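Local coordinates for lysosome-associated membrane glycoprotein 1 (Mus musculus, PDB 5GV0), which is a heavily glycosylated protein of the lysosomal membrane whose luminal domain probably takes part in assembly with other copies, at residues Y7-L17 with S49-L60; K65-F73 with L84-T92. One frame throughout, in Å; residues are numbered along the deposited sequence.

Contact 1 of 2, residues Y7-L17 with S49-L60; sequences YNVTGNNGTCL and SSGSCGINLVTL. With NAG (2-acetamido-2-deoxy-beta-D-glucopyranose), chain F; SO4 (sulfate ion), chain C.
The carbonyl O of Val9 accepts two backbone donors, Cys16 N at 2.8 Å and, weakly, Leu17 N, which makes a classic beta bulge in the hairpin of strands 5-11 and 14-30. The bulge turns both Cys16 and Leu17 toward segment 49-60. Cys16 SG sits between its backbone N and carbonyl carbon (chi1 71°) and bonds to Cys53 SG in a left-handed disulfide (chi3 -81°). Cys53 SG also comes 3.5 Å from Gly11 N, and Val58 CG1 lies against the Cys16 sulfur. Val9 spreads its two methyls: CG1 lies 3.6 Å from Ser52 N over the backbone that follows Gly51, while CG2 meets Leu60 CD1. Gly51, with no side chain, lets Val9 CG2 lie close to the backbone there. Leu60 runs across Leu17 at about a right angle, its CB 3.6 Å from Leu17 CD2, and lays its CD2 methyl over one face of the Tyr7 ring, 20° off the ring normal. At the ring edge, in plane, Ser49 CB stands 3.9 Å from Tyr7 CD1. One water binds Ser49 OG at 2.9 Å and gives only a weak bond to Asn8 O. Near the turn, Asn13 carries an N-linked sugar that reaches Gly54 and Ile55, and a sulfate, probably from the crystallisation liquor, is gripped by the backbone N atoms of Ile55, Asn56 and Leu57 and by Asn56 ND2. Between the two segments no direct hydrogen bond is made; a disulfide and apolar packing join the sheets here, a covalent tie consistent with a luminal domain that folds in the oxidising endoplasmic reticulum.

Contact 2 of 2, residues K65-F73 with L84-T92; sequences KNRALELQF and LQGVRLNMT. With NAG (2-acetamido-2-deoxy-beta-D-glucopyranose), chain E; SO4 (sulfate ion), chain B.
The antiparallel beta hairpin of strands 67-76 and 81-92 pairs in regular register from Arg67 with Met91 to Gln72 with Gly86, then slips by one residue at a classic beta bulge. There Gln72 O accepts both Gln85 N (2.8 Å) and Gly86 N (3.1 Å), so that Phe73 lies opposite Leu84. On the face bearing Ala68, Glu70 and Gln72, a single oxygen is gripped three times: Glu70 OE1 receives Arg88 NH2 at 2.7 Å, Arg88 NE at 2.8 Å and Gln72 NE2 at 2.9 Å. The two arginine nitrogens meet OE1 from one side of the carboxylate plane and Gln72 NE2 from the other, all well out of the plane, whereas OE1 lies nearly in the guanidinium plane. Glu70 and Arg88 run side by side; a bend in the arginine at chi3 (-75°) turns its NE/NH2 edge to the acid. Arg88 NH1 reaches O4 of a sulfate, probably from the crystallisation liquor, at 2.7 Å, and the acetamido group of the sugar on Asn90 covers one guanidinium face. Such a cluster would probably keep Glu70 ionised, and the two bonds to Glu70 OE1 fix the rotation of Arg88.

The other face is largely apolar. Leu69 CD1 meets Val87 CG1, Leu71 CD2 lies beside Val87 CG2, and Leu84 CD1 sits over one face of the Phe73 ring, 4.2 Å from its centroid. Arg67 joins this face through its aliphatic part, CG resting 3.6 Å from Leu89 CD1, while its NH2 forms a salt bridge with Asp47. Strand 57-64 flanks the hairpin on the side of 67-76, strands 100-105 and 112-114 pair with 81-92, and Met21 and Leu25 of strand 14-30, with Leu133 and Leu135 of strand 133-138, pack against its apolar face.

In the fold
Contact 1 joins two different sheets near one end of the domain and is only partly buried; contact 2 lies within one sheet, nearer the centre of the chain, and is buried. They meet where strands 57-64 and 67-76 run as neighbours: Val58 O lies 2.8 Å from Phe73 N, a probable hydrogen bond, and Leu17 touches Phe73, so the apolar layers of the two merge between the sheets. Their means of cohesion differ. Segments 7-17 and 49-60 rely on a disulfide and packing, segments 65-73 and 84-92 on a ladder of backbone bonds and a salt bridge. Each carries an asparagine-linked sugar: contact 1 at the turn, contact 2 on the face away from the other sheet.

Contact 1 of 2, residues Y7-L17 with S49-L60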
loop_
_atom_site.group_PDB
_atom_site.type_symbol
_atom_site.label_atom_id
_atom_site.label_comp_id
_atom_site.label_asym_id
_atom_site.label_seq_id
_atom_site.Cartn_x
_atom_site.Cartn_y
_atom_site.Cartn_z
ATOM N N TYR A 7 10.416 -1.659 -3.938
ATOM C CA TYR A 7 10.580 -0.586 -2.966
ATOM C C TYR A 7 11.502 -1.020 -1.839
ATOM O O TYR A 7 11.429 -2.154 -1.371
ATOM C CB TYR A 7 9.224 -0.172 -2.385
ATOM C CG TYR A 7 8.167 0.166 -3.419
ATOM C CD1 TYR A 7 8.055 1.453 -3.923
ATOM C CD2 TYR A 7 7.278 -0.795 -3.873
ATOM C CE1 TYR A 7 7.086 1.774 -4.862
ATOM C CE2 TYR A 7 6.310 -0.486 -4.808
ATOM C CZ TYR A 7 6.220 0.799 -5.296
ATOM O OH TYR A 7 5.249 1.112 -6.224
ATOM N N ASN A 8 12.350 -0.099 -1.398
ATOM C CA ASN A 8 13.253 -0.318 -0.274
ATOM C C ASN A 8 13.219 0.940 0.582
ATOM O O ASN A 8 13.507 2.021 0.087
ATOM C CB ASN A 8 14.669 -0.627 -0.775
ATOM C CG ASN A 8 15.702 -0.670 0.334
ATOM O OD1 ASN A 8 15.475 -1.242 1.395
ATOM N ND2 ASN A 8 16.857 -0.069 0.080
ATOM N N VAL A 9 12.816 0.811 1.841
ATOM C CA VAL A 9 12.839 1.941 2.762
ATOM C C VAL A 9 13.910 1.682 3.811
ATOM O O VAL A 9 13.876 0.664 4.501
ATOM C CB VAL A 9 11.466 2.167 3.433
ATOM C CG1 VAL A 9 11.526 3.318 4.433
ATOM C CG2 VAL A 9 10.395 2.429 2.379
ATOM N N THR A 10 14.880 2.589 3.901
ATOM C CA THR A 10 15.962 2.465 4.869
ATOM C C THR A 10 16.049 3.702 5.750
ATOM O O THR A 10 15.874 4.826 5.269
ATOM C CB THR A 10 17.317 2.238 4.166
ATOM O OG1 THR A 10 17.252 1.057 3.363
ATOM C CG2 THR A 10 18.434 2.065 5.186
ATOM N N GLY A 11 16.311 3.481 7.036
ATOM C CA GLY A 11 16.465 4.548 8.009
ATOM C C GLY A 11 17.574 4.232 9.002
ATOM O O GLY A 11 18.533 3.538 8.664
ATOM N N ASN A 12 17.422 4.718 10.232
ATOM C CA ASN A 12 18.515 4.698 11.211
ATOM C C ASN A 12 19.027 3.304 11.547
ATOM O O ASN A 12 20.209 3.122 11.843
ATOM C CB ASN A 12 18.076 5.384 12.506
ATOM C CG ASN A 12 17.709 6.839 12.307
ATOM O OD1 ASN A 12 18.231 7.515 11.421
ATOM N ND2 ASN A 12 16.804 7.333 13.143
ATOM N N ASN A 13 18.132 2.325 11.523
ATOM C CA ASN A 13 18.498 0.951 11.849
ATOM C C ASN A 13 18.516 0.078 10.609
ATOM O O ASN A 13 18.302 -1.137 10.685
ATOM C CB ASN A 13 17.535 0.365 12.881
ATOM C CG ASN A 13 17.516 1.151 14.167
ATOM O OD1 ASN A 13 18.474 1.850 14.497
ATOM N ND2 ASN A 13 16.422 1.037 14.908
ATOM N N GLY A 14 18.756 0.701 9.463
ATOM C CA GLY A 14 18.817 -0.022 8.212
ATOM C C GLY A 14 17.459 -0.177 7.560
ATOM O O GLY A 14 16.549 0.617 7.793
ATOM N N THR A 15 17.332 -1.209 6.739
ATOM C CA THR A 15 16.116 -1.437 5.967
ATOM C C THR A 15 14.940 -1.808 6.862
ATOM O O THR A 15 15.043 -2.709 7.692
ATOM C CB THR A 15 16.341 -2.536 4.927
ATOM O OG1 THR A 15 17.373 -2.124 4.027
ATOM C CG2 THR A 15 15.081 -2.794 4.127
ATOM N N CYS A 16 13.823 -1.099 6.705
ATOM C CA CYS A 16 12.633 -1.389 7.493
ATOM C C CYS A 16 11.437 -1.756 6.620
ATOM O O CYS A 16 10.382 -2.097 7.137
ATOM C CB CYS A 16 12.268 -0.202 8.388
ATOM S SG CYS A 16 11.622 1.237 7.507
ATOM N N LEU A 17 11.587 -1.673 5.303
ATOM C CA LEU A 17 10.535 -2.131 4.406
ATOM C C LEU A 17 11.144 -2.618 3.112
ATOM O O LEU A 17 11.970 -1.924 2.515
ATOM C CB LEU A 17 9.523 -1.018 4.107
ATOM C CG LEU A 17 8.287 -1.407 3.286
ATOM C CD1 LEU A 17 7.257 -2.173 4.114
ATOM C CD2 LEU A 17 7.661 -0.158 2.694
ATOM N N SER A 49 9.027 7.487 -5.042
ATOM C CA SER A 49 8.786 6.780 -3.789
ATOM C C SER A 49 9.761 7.171 -2.681
ATOM O O SER A 49 10.917 7.532 -2.921
ATOM C CB SER A 49 8.830 5.266 -3.998
ATOM O OG SER A 49 10.116 4.837 -4.400
ATOM N N SER A 50 9.268 7.089 -1.455
ATOM C CA SER A 50 10.044 7.400 -0.270
ATOM C C SER A 50 9.350 6.735 0.896
ATOM O O SER A 50 8.283 6.155 0.724
ATOM C CB SER A 50 10.145 8.909 -0.048
ATOM O OG SER A 50 8.862 9.474 0.190
ATOM N N GLY A 51 9.938 6.810 2.080
ATOM C CA GLY A 51 9.298 6.201 3.229
ATOM C C GLY A 51 10.001 6.538 4.520
ATOM O O GLY A 51 10.975 7.287 4.535
ATOM N N SER A 52 9.498 5.994 5.619
ATOM C CA SER A 52 10.099 6.257 6.916
ATOM C C SER A 52 10.021 5.030 7.809
ATOM O O SER A 52 9.156 4.173 7.647
ATOM C CB SER A 52 9.433 7.455 7.593
ATOM O OG SER A 52 8.062 7.212 7.862
ATOM N N CYS A 53 10.946 4.962 8.754
ATOM C CA CYS A 53 11.073 3.817 9.642
ATOM C C CYS A 53 10.755 4.168 11.089
ATOM O O CYS A 53 10.872 5.316 11.494
ATOM C CB CYS A 53 12.496 3.250 9.565
ATOM S SG CYS A 53 12.987 2.675 7.924
ATOM N N GLY A 54 10.388 3.158 11.866
ATOM C CA GLY A 54 10.160 3.295 13.296
ATOM C C GLY A 54 9.893 1.925 13.878
ATOM O O GLY A 54 9.829 0.941 13.139
ATOM N N ILE A 55 9.732 1.836 15.196
ATOM C CA ILE A 55 9.410 0.548 15.797
ATOM C C ILE A 55 7.902 0.337 15.953
ATOM O O ILE A 55 7.472 -0.765 16.279
ATOM C CB ILE A 55 10.090 0.370 17.166
ATOM C CG1 ILE A 55 9.704 1.507 18.112
ATOM C CG2 ILE A 55 11.602 0.289 17.006
ATOM C CD1 ILE A 55 10.343 1.395 19.478
ATOM N N ASN A 56 7.104 1.375 15.710
ATOM C CA ASN A 56 5.642 1.234 15.744
ATOM C C ASN A 56 4.998 1.512 14.393
ATOM O O ASN A 56 3.923 0.981 14.085
ATOM C CB ASN A 56 5.019 2.166 16.789
ATOM C CG ASN A 56 5.491 1.865 18.195
ATOM O OD1 ASN A 56 5.247 0.781 18.723
ATOM N ND2 ASN A 56 6.169 2.826 18.809
ATOM N N LEU A 57 5.663 2.343 13.597
ATOM C CA LEU A 57 5.115 2.798 12.328
ATOM C C LEU A 57 6.161 2.816 11.233
ATOM O O LEU A 57 7.222 3.426 11.383
ATOM C CB LEU A 57 4.519 4.197 12.479
ATOM C CG LEU A 57 4.075 4.898 11.194
ATOM C CD1 LEU A 57 2.842 4.223 10.615
ATOM C CD2 LEU A 57 3.807 6.376 11.445
ATOM N N VAL A 58 5.843 2.167 10.118
ATOM C CA VAL A 58 6.681 2.191 8.922
ATOM C C VAL A 58 5.834 2.708 7.771
ATOM O O VAL A 58 4.695 2.265 7.604
ATOM C CB VAL A 58 7.237 0.785 8.596
ATOM C CG1 VAL A 58 7.787 0.722 7.182
ATOM C CG2 VAL A 58 8.305 0.398 9.600
ATOM N N THR A 59 6.355 3.644 6.984
ATOM C CA THR A 59 5.551 4.196 5.894
ATOM C C THR A 59 6.229 4.070 4.549
ATOM O O THR A 59 7.463 4.022 4.448
ATOM C CB THR A 59 5.215 5.685 6.110
ATOM O OG1 THR A 59 6.408 6.472 5.980
ATOM C CG2 THR A 59 4.576 5.920 7.470
ATOM N N LEU A 60 5.396 4.016 3.517
ATOM C CA LEU A 60 5.836 4.073 2.128
ATOM C C LEU A 60 4.929 5.036 1.382
ATOM O O LEU A 60 3.708 4.865 1.397
ATOM C CB LEU A 60 5.792 2.690 1.484
ATOM C CG LEU A 60 6.171 2.644 -0.000
ATOM C CD1 LEU A 60 7.660 2.909 -0.194
ATOM C CD2 LEU A 60 5.773 1.312 -0.607
HETATM C C1 NAG F . 16.277 1.732 16.157
HETATM C C2 NAG F . 14.893 2.391 16.234
HETATM C C3 NAG F . 14.686 3.057 17.597
HETATM C C4 NAG F . 15.001 2.085 18.726
HETATM C C5 NAG F . 16.399 1.512 18.532
HETATM C C6 NAG F . 16.783 0.498 19.584
HETATM C C7 NAG F . 14.093 3.097 14.019
HETATM C C8 NAG F . 14.051 4.209 13.016
HETATM N N2 NAG F . 14.739 3.361 15.161
HETATM O O3 NAG F . 13.337 3.501 17.708
HETATM O O4 NAG F . 14.933 2.748 19.983
HETATM O O5 NAG F . 16.453 0.843 17.265
HETATM O O6 NAG F . 16.163 -0.758 19.346
HETATM O O7 NAG F . 13.564 2.012 13.809
HETATM S S SO4 C . 7.886 4.987 16.064
HETATM O O1 SO4 C . 9.127 4.451 16.613
HETATM O O2 SO4 C . 6.895 5.089 17.132
HETATM O O3 SO4 C . 8.121 6.314 15.505
HETATM O O4 SO4 C . 7.398 4.077 15.027
HETATM O O HOH W 1 11.179 3.557 -2.005
#

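Contact 2 of 2, residues K65-F73 with L84-T92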
loop_
_atom_site.group_PDB
_atom_site.type_symbol
_atom_site.label_atom_id
_atom_site.label_comp_id
_atom_site.label_asym_id
_atom_site.label_seq_id
_atom_site.Cartn_x
_atom_site.Cartn_y
_atom_site.Cartn_z
ATOM N N LYS A 65 2.545 14.030 -9.800
ATOM C CA LYS A 65 2.043 15.401 -9.784
ATOM C C LYS A 65 0.599 15.514 -9.286
ATOM O O LYS A 65 0.232 16.503 -8.653
ATOM C CB LYS A 65 2.159 16.010 -11.185
ATOM C CG LYS A 65 1.882 17.503 -11.243
ATOM C CD LYS A 65 2.115 18.053 -12.643
ATOM C CE LYS A 65 1.113 17.491 -13.638
ATOM N NZ LYS A 65 -0.282 17.909 -13.318
ATOM N N ASN A 66 -0.213 14.499 -9.561
ATOM C CA ASN A 66 -1.643 14.574 -9.273
ATOM C C ASN A 66 -2.120 13.684 -8.134
ATOM O O ASN A 66 -3.309 13.658 -7.823
ATOM C CB ASN A 66 -2.444 14.229 -10.529
ATOM C CG ASN A 66 -2.448 15.350 -11.548
ATOM O OD1 ASN A 66 -1.938 15.198 -12.658
ATOM N ND2 ASN A 66 -3.031 16.485 -11.177
ATOM N N ARG A 67 -1.200 12.968 -7.498
ATOM C CA ARG A 67 -1.606 11.924 -6.568
ATOM C C ARG A 67 -0.493 11.546 -5.608
ATOM O O ARG A 67 0.662 11.423 -6.009
ATOM C CB ARG A 67 -2.051 10.690 -7.351
ATOM C CG ARG A 67 -2.602 9.550 -6.518
ATOM C CD ARG A 67 -2.139 8.220 -7.088
ATOM N NE ARG A 67 -0.771 7.928 -6.686
ATOM C CZ ARG A 67 0.147 7.366 -7.467
ATOM N NH1 ARG A 67 -0.139 7.026 -8.719
ATOM N NH2 ARG A 67 1.360 7.148 -6.986
ATOM N N ALA A 68 -0.844 11.359 -4.341
ATOM C CA ALA A 68 0.089 10.814 -3.371
ATOM C C ALA A 68 -0.596 9.730 -2.565
ATOM O O ALA A 68 -1.653 9.961 -1.972
ATOM C CB ALA A 68 0.626 11.912 -2.455
ATOM N N LEU A 69 0.001 8.546 -2.567
ATOM C CA LEU A 69 -0.506 7.408 -1.810
ATOM C C LEU A 69 0.476 7.028 -0.727
ATOM O O LEU A 69 1.639 6.763 -1.030
ATOM C CB LEU A 69 -0.735 6.210 -2.728
ATOM C CG LEU A 69 -1.064 4.891 -2.012
ATOM C CD1 LEU A 69 -2.459 4.937 -1.404
ATOM C CD2 LEU A 69 -0.934 3.704 -2.970
ATOM N N GLU A 70 0.020 6.973 0.523
ATOM C CA GLU A 70 0.895 6.512 1.601
ATOM C C GLU A 70 0.322 5.270 2.248
ATOM O O GLU A 70 -0.853 5.223 2.634
ATOM C CB GLU A 70 1.122 7.586 2.663
ATOM C CG GLU A 70 2.128 7.136 3.744
ATOM C CD GLU A 70 2.452 8.232 4.731
ATOM O OE1 GLU A 70 1.577 8.562 5.553
ATOM O OE2 GLU A 70 3.582 8.766 4.681
ATOM N N LEU A 71 1.167 4.257 2.352
ATOM C CA LEU A 71 0.842 3.030 3.057
ATOM C C LEU A 71 1.493 3.091 4.418
ATOM O O LEU A 71 2.670 3.457 4.540
ATOM C CB LEU A 71 1.337 1.808 2.294
ATOM C CG LEU A 71 0.909 1.704 0.839
ATOM C CD1 LEU A 71 1.465 0.429 0.233
ATOM C CD2 LEU A 71 -0.606 1.751 0.735
ATOM N N GLN A 72 0.737 2.745 5.449
ATOM C CA GLN A 72 1.264 2.727 6.803
ATOM C C GLN A 72 1.209 1.313 7.337
ATOM O O GLN A 72 0.172 0.660 7.274
ATOM C CB GLN A 72 0.478 3.683 7.704
ATOM C CG GLN A 72 0.433 5.099 7.169
ATOM C CD GLN A 72 0.138 6.136 8.233
ATOM O OE1 GLN A 72 -0.360 5.818 9.310
ATOM N NE2 GLN A 72 0.452 7.391 7.933
ATOM N N PHE A 73 2.342 0.835 7.831
ATOM C CA PHE A 73 2.440 -0.502 8.390
ATOM C C PHE A 73 2.606 -0.405 9.897
ATOM O O PHE A 73 3.298 0.480 10.404
ATOM C CB PHE A 73 3.615 -1.269 7.773
ATOM C CG PHE A 73 3.437 -1.558 6.316
ATOM C CD1 PHE A 73 3.768 -0.607 5.361
ATOM C CD2 PHE A 73 2.910 -2.766 5.901
ATOM C CE1 PHE A 73 3.583 -0.868 4.005
ATOM C CE2 PHE A 73 2.722 -3.031 4.553
ATOM C CZ PHE A 73 3.058 -2.085 3.608
ATOM N N LEU A 84 -0.361 -4.086 7.082
ATOM C CA LEU A 84 -0.821 -2.799 6.578
ATOM C C LEU A 84 -1.938 -2.327 7.493
ATOM O O LEU A 84 -2.960 -3.017 7.626
ATOM C CB LEU A 84 -1.315 -2.927 5.142
ATOM C CG LEU A 84 -1.870 -1.644 4.517
ATOM C CD1 LEU A 84 -0.738 -0.671 4.207
ATOM C CD2 LEU A 84 -2.668 -1.960 3.270
ATOM N N GLN A 85 -1.740 -1.184 8.148
ATOM C CA GLN A 85 -2.743 -0.682 9.078
ATOM C C GLN A 85 -3.420 0.589 8.573
ATOM O O GLN A 85 -4.471 0.974 9.076
ATOM C CB GLN A 85 -2.121 -0.447 10.464
ATOM C CG GLN A 85 -1.109 0.660 10.552
ATOM C CD GLN A 85 -0.573 0.829 11.959
ATOM O OE1 GLN A 85 -1.070 0.213 12.912
ATOM N NE2 GLN A 85 0.461 1.655 12.098
ATOM N N GLY A 86 -2.838 1.240 7.573
ATOM C CA GLY A 86 -3.408 2.489 7.121
ATOM C C GLY A 86 -3.119 2.839 5.682
ATOM O O GLY A 86 -2.098 2.444 5.129
ATOM N N VAL A 87 -4.039 3.587 5.082
ATOM C CA VAL A 87 -3.863 4.146 3.753
ATOM C C VAL A 87 -4.262 5.619 3.771
ATOM O O VAL A 87 -5.295 5.978 4.342
ATOM C CB VAL A 87 -4.715 3.392 2.705
ATOM C CG1 VAL A 87 -4.880 4.215 1.417
ATOM C CG2 VAL A 87 -4.108 2.030 2.416
ATOM N N ARG A 88 -3.428 6.463 3.172
ATOM C CA ARG A 88 -3.747 7.872 2.960
ATOM C C ARG A 88 -3.607 8.180 1.484
ATOM O O ARG A 88 -2.593 7.839 0.878
ATOM C CB ARG A 88 -2.818 8.802 3.752
ATOM C CG ARG A 88 -2.820 8.621 5.250
ATOM C CD ARG A 88 -2.284 9.871 5.946
ATOM N NE ARG A 88 -0.832 10.018 5.846
ATOM C CZ ARG A 88 -0.178 11.132 6.162
ATOM N NH1 ARG A 88 -0.847 12.200 6.574
ATOM N NH2 ARG A 88 1.144 11.183 6.056
ATOM N N LEU A 89 -4.605 8.838 0.910
ATOM C CA LEU A 89 -4.540 9.234 -0.486
ATOM C C LEU A 89 -4.875 10.708 -0.659
ATOM O O LEU A 89 -5.930 11.164 -0.221
ATOM C CB LEU A 89 -5.498 8.380 -1.322
ATOM C CG LEU A 89 -5.620 8.760 -2.800
ATOM C CD1 LEU A 89 -4.346 8.424 -3.563
ATOM C CD2 LEU A 89 -6.822 8.075 -3.425
ATOM N N ASN A 90 -3.966 11.453 -1.283
ATOM C CA ASN A 90 -4.268 12.794 -1.771
ATOM C C ASN A 90 -4.393 12.718 -3.279
ATOM O O ASN A 90 -3.542 12.120 -3.937
ATOM C CB ASN A 90 -3.170 13.799 -1.412
ATOM C CG ASN A 90 -3.130 14.145 0.059
ATOM O OD1 ASN A 90 -4.038 13.820 0.826
ATOM N ND2 ASN A 90 -2.057 14.823 0.458
ATOM N N MET A 91 -5.428 13.321 -3.846
ATOM C CA MET A 91 -5.566 13.238 -5.289
ATOM C C MET A 91 -6.210 14.471 -5.890
ATOM O O MET A 91 -7.051 15.113 -5.268
ATOM C CB MET A 91 -6.375 11.994 -5.648
ATOM C CG MET A 91 -6.272 11.587 -7.098
ATOM S SD MET A 91 -6.878 9.907 -7.321
ATOM C CE MET A 91 -6.050 9.470 -8.845
ATOM N N THR A 92 -5.808 14.799 -7.114
ATOM C CA THR A 92 -6.509 15.807 -7.890
ATOM C C THR A 92 -7.093 15.159 -9.146
ATOM O O THR A 92 -6.366 14.584 -9.957
ATOM C CB THR A 92 -5.589 16.975 -8.274
ATOM O OG1 THR A 92 -5.206 17.688 -7.093
ATOM C CG2 THR A 92 -6.311 17.930 -9.213
HETATM C C1 NAG E . -1.848 15.234 1.819
HETATM C C2 NAG E . -0.580 14.580 2.366
HETATM C C3 NAG E . -0.299 15.070 3.785
HETATM C C4 NAG E . -0.288 16.592 3.832
HETATM C C5 NAG E . -1.576 17.141 3.229
HETATM C C6 NAG E . -1.593 18.649 3.147
HETATM C C7 NAG E . 0.094 12.336 1.616
HETATM C C8 NAG E . -0.195 10.868 1.698
HETATM N N2 NAG E . -0.702 13.131 2.339
HETATM O O3 NAG E . 0.965 14.572 4.203
HETATM O O4 NAG E . -0.177 17.036 5.179
HETATM O O5 NAG E . -1.723 16.649 1.890
HETATM O O6 NAG E . -0.681 19.125 2.165
HETATM O O7 NAG E . 1.009 12.782 0.930
HETATM S S SO4 B . 2.021 14.672 7.620
HETATM O O1 SO4 B . 2.949 13.557 7.447
HETATM O O2 SO4 B . 1.817 14.905 9.046
HETATM O O3 SO4 B . 2.571 15.874 7.002
HETATM O O4 SO4 B . 0.741 14.349 6.992
#